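Side-chain contacts in xylan esterase 1 (Thermoanaerobacterium sp. 'JW/SL YS485', PDB 3FCY), which is a carbohydrate esterase family 7 enzyme of the alpha/beta hydrolase fold that probably removes acetyl groups from xylan and related acetylated substrates: residues K71-Q76 and C82-F87; A110-H115 and A185-I190. All coordinates share one frame; numbering follows the deposited sequence.

Contact 1 (K71-Q76 and C82-F87); sequences KESSFQ and CYDLYF
In the beta hairpin of strands 69-72 and 80-88, Lys-71 and Asp-84 form an antiparallel hydrogen-bonded pair, with Asp-84 N only 2.7 Å from Lys-71 O and the N-H pointing almost straight (177°). Glu-72 and Tyr-83 follow as a non-hydrogen-bonded pair. Here Glu-72 CG packs 3.7 Å from Tyr-83 CE1, and the carboxylate stands steeply to the ring plane.

Past the strand, Ser-73 N still binds Cys-82 O at 2.9 Å. Gln-76 folds back about its second torsion (chi2 -66°), which brings NE2 to Ser-73 O at 2.7 Å; a weak second bond runs from NE2 to Cys-82 O. Cys-82 SG comes in at the edge of the Phe-75 ring, 3.8 Å from CD2, while Trp-124 stacks on that ring and Gln-339 of a second subunit packs against it. Asp-84 is held at both oxygens: OD2 bonds His-96, and OD1 takes two waters, one shared with Glu-72 O and one with Ser-73 OG. Ser-73 OG also accepts from Phe-75 N, so edge strand 69-72 of the hairpin runs out into an ST turn.

Contact 2 (A110-H115 and A185-I190); sequences ALIRFH and AQLAGI
Ile-112 of strand 108-114 pushes both of its branches against Leu-187 and Ala-188 of helix 176-192, and these three residues make the whole tight part of the contact. With CG1 anti to its carbonyl carbon (chi1 -55°) and the chain extended beyond, CD1 reaches the helix backbone itself, 3.7 Å from Ala-188 CA. The Ala-188 methyl stands slightly farther off, its CB 4.2 Å from the same Ile-112 CD1. The other branch, CG2, meets Leu-187 CD2 at 4.0 Å, the two side chains lying alongside one another and pointing opposite ways. No hydrogen bond crosses. Ile-112 CA and Ala-188 CA stand 7.6 Å apart, the closest CA pair of the two segments, with Ala-188 bringing only a methyl.

Around this point the packing between the two segments slackens. Phe-114 merely borders it, its CE1 4.6 Å from Leu-187 CD2, and spends its ring on Ser-214 and Cys-217 of helix 209-220. Gly-189 and Ile-190, both partly exposed, take no part; Ile-190 turns to Ile-68 instead. Meanwhile Leu-187 continues across the sheet toward the hairpin side, onto Val-138 and Met-140 of the neighbouring strand 136-140, and Ile-112 rests on Val-204 of strand 202-207 on its other flank. Helix 176-192 thus covers the sheet with aliphatic groups while running, along the chain, between parallel strands 136-140 and 202-207, which flank strand 108-114: the beta-alpha-beta crossover of an alpha/beta hydrolase.

How the contacts relate
Both segments of contact 1 precede those of contact 2 in the sequence, and the two lie about 16 Å apart, centre to centre, on one mixed sheet. Contact 1 occupies its antiparallel margin, where 69-72 is the outermost strand within the chain; contact 2 joins the parallel part of the sheet to helix 176-192. They meet directly at Phe-87, the last residue of segment 82-87: its ring packs on Gln-186, Leu-187 and Ile-190, with CG 3.7 Å from Ile-190 CD1. The helix that packs on strand 108-114 therefore also touches the end of hairpin strand 80-88. Strand 202-207, next to strand 108-114, leads to Ser-208, the predicted nucleophile, though neither contact includes a residue of the predicted triad.

Contact 1 (K71-Q76 and C82-F87)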
# COMPACT_ATOMS: atom_id res chain seq x y z
N LYS A 71 7.77 32.28 -32.34
CA LYS A 71 8.32 31.30 -33.25
C LYS A 71 7.21 30.35 -33.67
O LYS A 71 6.52 29.80 -32.81
CB LYS A 71 9.44 30.50 -32.59
CG LYS A 71 10.69 31.29 -32.27
CD LYS A 71 11.80 30.36 -31.79
CE LYS A 71 13.09 31.11 -31.52
NZ LYS A 71 14.19 30.18 -31.12
N GLU A 72 7.05 30.15 -34.97
CA GLU A 72 6.02 29.25 -35.45
C GLU A 72 6.27 27.86 -34.89
O GLU A 72 7.39 27.36 -34.89
CB GLU A 72 6.02 29.19 -36.98
CG GLU A 72 5.10 30.20 -37.64
CD GLU A 72 4.91 29.93 -39.12
OE1 GLU A 72 4.60 28.77 -39.49
OE2 GLU A 72 5.05 30.87 -39.92
N SER A 73 5.20 27.24 -34.40
CA SER A 73 5.29 25.90 -33.84
C SER A 73 5.29 24.85 -34.94
O SER A 73 4.80 25.09 -36.04
CB SER A 73 4.11 25.65 -32.90
OG SER A 73 4.03 24.27 -32.56
N SER A 74 5.85 23.68 -34.64
CA SER A 74 5.87 22.59 -35.61
C SER A 74 4.43 22.06 -35.72
O SER A 74 4.07 21.43 -36.71
CB SER A 74 6.80 21.47 -35.14
OG SER A 74 6.44 21.01 -33.85
N PHE A 75 3.63 22.33 -34.70
CA PHE A 75 2.22 21.93 -34.70
C PHE A 75 1.45 23.02 -35.45
O PHE A 75 1.43 24.18 -35.02
CB PHE A 75 1.68 21.84 -33.26
CG PHE A 75 0.24 21.39 -33.18
CD1 PHE A 75 -0.09 20.04 -33.11
CD2 PHE A 75 -0.79 22.33 -33.20
CE1 PHE A 75 -1.42 19.62 -33.06
CE2 PHE A 75 -2.13 21.92 -33.15
CZ PHE A 75 -2.44 20.56 -33.08
N GLN A 76 0.81 22.65 -36.55
CA GLN A 76 0.07 23.61 -37.35
C GLN A 76 -1.32 23.15 -37.79
O GLN A 76 -1.51 21.99 -38.15
CB GLN A 76 0.88 23.97 -38.61
CG GLN A 76 2.17 24.72 -38.33
CD GLN A 76 1.90 26.11 -37.78
OE1 GLN A 76 1.09 26.86 -38.32
NE2 GLN A 76 2.59 26.45 -36.69
N CYS A 82 -0.31 28.83 -34.60
CA CYS A 82 0.26 28.30 -33.37
C CYS A 82 1.70 28.78 -33.21
O CYS A 82 2.56 28.45 -34.03
CB CYS A 82 0.22 26.77 -33.38
SG CYS A 82 -1.46 26.10 -33.39
N TYR A 83 1.94 29.56 -32.17
CA TYR A 83 3.26 30.11 -31.90
C TYR A 83 3.80 29.78 -30.52
O TYR A 83 3.05 29.66 -29.55
CB TYR A 83 3.23 31.64 -32.00
CG TYR A 83 2.79 32.22 -33.32
CD1 TYR A 83 3.59 32.09 -34.46
CD2 TYR A 83 1.59 32.92 -33.43
CE1 TYR A 83 3.20 32.66 -35.68
CE2 TYR A 83 1.20 33.49 -34.64
CZ TYR A 83 2.01 33.36 -35.75
OH TYR A 83 1.62 33.92 -36.95
N ASP A 84 5.12 29.66 -30.45
CA ASP A 84 5.81 29.45 -29.19
C ASP A 84 6.20 30.88 -28.84
O ASP A 84 6.94 31.53 -29.58
CB ASP A 84 7.05 28.57 -29.38
CG ASP A 84 6.71 27.10 -29.44
OD1 ASP A 84 7.15 26.42 -30.38
OD2 ASP A 84 6.00 26.63 -28.53
N LEU A 85 5.66 31.38 -27.74
CA LEU A 85 5.93 32.74 -27.32
C LEU A 85 6.94 32.78 -26.17
O LEU A 85 6.85 32.01 -25.22
CB LEU A 85 4.62 33.41 -26.89
CG LEU A 85 4.64 34.88 -26.43
CD1 LEU A 85 3.22 35.44 -26.48
CD2 LEU A 85 5.22 34.99 -25.04
N TYR A 86 7.92 33.68 -26.29
CA TYR A 86 8.94 33.83 -25.26
C TYR A 86 9.05 35.28 -24.84
O TYR A 86 9.02 36.18 -25.67
CB TYR A 86 10.31 33.38 -25.76
CG TYR A 86 10.35 31.97 -26.29
CD1 TYR A 86 9.95 31.68 -27.59
CD2 TYR A 86 10.77 30.91 -25.48
CE1 TYR A 86 9.98 30.39 -28.09
CE2 TYR A 86 10.80 29.61 -25.96
CZ TYR A 86 10.41 29.35 -27.27
OH TYR A 86 10.43 28.08 -27.76
N PHE A 87 9.17 35.50 -23.54
CA PHE A 87 9.33 36.85 -23.03
C PHE A 87 10.24 36.81 -21.81
O PHE A 87 10.37 35.77 -21.16
CB PHE A 87 7.98 37.48 -22.66
CG PHE A 87 7.31 36.86 -21.47
CD1 PHE A 87 6.52 35.71 -21.62
CD2 PHE A 87 7.42 37.44 -20.21
CE1 PHE A 87 5.86 35.16 -20.52
CE2 PHE A 87 6.76 36.89 -19.11
CZ PHE A 87 5.98 35.75 -19.26
O HOH W 1 8.68 26.75 -32.29
O HOH W 2 6.02 23.73 -30.88
O HOH W 3 -1.10 26.87 -37.01

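Contact 2 (A110-H115 and A185-I190)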
# COMPACT_ATOMS: atom_id res chain seq x y z
N ALA A 110 -9.62 36.34 -24.79
CA ALA A 110 -8.43 35.51 -24.70
C ALA A 110 -8.47 34.76 -23.38
O ALA A 110 -9.02 35.23 -22.39
CB ALA A 110 -7.17 36.38 -24.78
N LEU A 111 -7.90 33.56 -23.39
CA LEU A 111 -7.84 32.74 -22.19
C LEU A 111 -6.38 32.39 -21.92
O LEU A 111 -5.65 32.01 -22.84
CB LEU A 111 -8.65 31.45 -22.38
CG LEU A 111 -8.46 30.37 -21.29
CD1 LEU A 111 -9.08 30.83 -19.98
CD2 LEU A 111 -9.12 29.07 -21.74
N ILE A 112 -5.96 32.52 -20.67
CA ILE A 112 -4.59 32.17 -20.29
C ILE A 112 -4.66 31.00 -19.31
O ILE A 112 -5.21 31.12 -18.21
CB ILE A 112 -3.86 33.34 -19.60
CG1 ILE A 112 -3.90 34.59 -20.49
CG2 ILE A 112 -2.41 32.95 -19.33
CD1 ILE A 112 -3.31 35.84 -19.83
N ARG A 113 -4.11 29.85 -19.72
CA ARG A 113 -4.12 28.67 -18.86
C ARG A 113 -2.80 28.51 -18.11
O ARG A 113 -1.73 28.81 -18.64
CB ARG A 113 -4.37 27.41 -19.70
CG ARG A 113 -5.83 27.10 -19.99
CD ARG A 113 -5.93 25.80 -20.79
NE ARG A 113 -7.28 25.25 -20.84
CZ ARG A 113 -7.92 24.72 -19.79
NH1 ARG A 113 -7.32 24.67 -18.61
NH2 ARG A 113 -9.14 24.23 -19.94
N PHE A 114 -2.91 28.03 -16.88
CA PHE A 114 -1.75 27.77 -16.03
C PHE A 114 -1.81 26.30 -15.64
O PHE A 114 -2.90 25.76 -15.41
CB PHE A 114 -1.80 28.70 -14.81
CG PHE A 114 -1.69 30.16 -15.16
CD1 PHE A 114 -0.57 30.64 -15.83
CD2 PHE A 114 -2.73 31.04 -14.86
CE1 PHE A 114 -0.47 31.99 -16.20
CE2 PHE A 114 -2.64 32.40 -15.22
CZ PHE A 114 -1.51 32.87 -15.89
N HIS A 115 -0.66 25.64 -15.57
CA HIS A 115 -0.62 24.21 -15.30
C HIS A 115 -0.32 23.75 -13.89
O HIS A 115 0.06 24.53 -13.01
CB HIS A 115 0.37 23.55 -16.26
CG HIS A 115 1.80 23.95 -16.01
ND1 HIS A 115 2.50 23.52 -14.91
CD2 HIS A 115 2.64 24.75 -16.70
CE1 HIS A 115 3.72 24.04 -14.93
NE2 HIS A 115 3.82 24.80 -16.01
N ALA A 185 1.34 37.77 -14.10
CA ALA A 185 0.85 39.14 -14.21
C ALA A 185 1.41 39.81 -15.46
O ALA A 185 0.68 40.48 -16.20
CB ALA A 185 1.25 39.94 -12.97
N GLN A 186 2.70 39.61 -15.70
CA GLN A 186 3.37 40.18 -16.85
C GLN A 186 2.78 39.60 -18.13
O GLN A 186 2.55 40.33 -19.10
CB GLN A 186 4.87 39.90 -16.79
CG GLN A 186 5.68 40.45 -17.96
CD GLN A 186 7.18 40.26 -17.78
OE1 GLN A 186 7.62 39.50 -16.92
NE2 GLN A 186 7.97 40.95 -18.59
N LEU A 187 2.55 38.30 -18.13
CA LEU A 187 1.99 37.63 -19.30
C LEU A 187 0.58 38.14 -19.59
O LEU A 187 0.19 38.28 -20.75
CB LEU A 187 1.97 36.11 -19.11
CG LEU A 187 1.37 35.30 -20.26
CD1 LEU A 187 2.13 35.59 -21.55
CD2 LEU A 187 1.42 33.81 -19.94
N ALA A 188 -0.19 38.41 -18.54
CA ALA A 188 -1.55 38.90 -18.71
C ALA A 188 -1.52 40.26 -19.42
O ALA A 188 -2.36 40.54 -20.28
CB ALA A 188 -2.25 39.03 -17.36
N GLY A 189 -0.55 41.09 -19.06
CA GLY A 189 -0.41 42.40 -19.68
C GLY A 189 0.02 42.28 -21.12
O GLY A 189 -0.44 43.04 -21.99
N ILE A 190 0.90 41.33 -21.39
CA ILE A 190 1.38 41.11 -22.75
C ILE A 190 0.22 40.64 -23.62
O ILE A 190 0.05 41.09 -24.75
CB ILE A 190 2.51 40.04 -22.78
CG1 ILE A 190 3.78 40.61 -22.15
CG2 ILE A 190 2.77 39.57 -24.20
CD1 ILE A 190 4.93 39.60 -22.03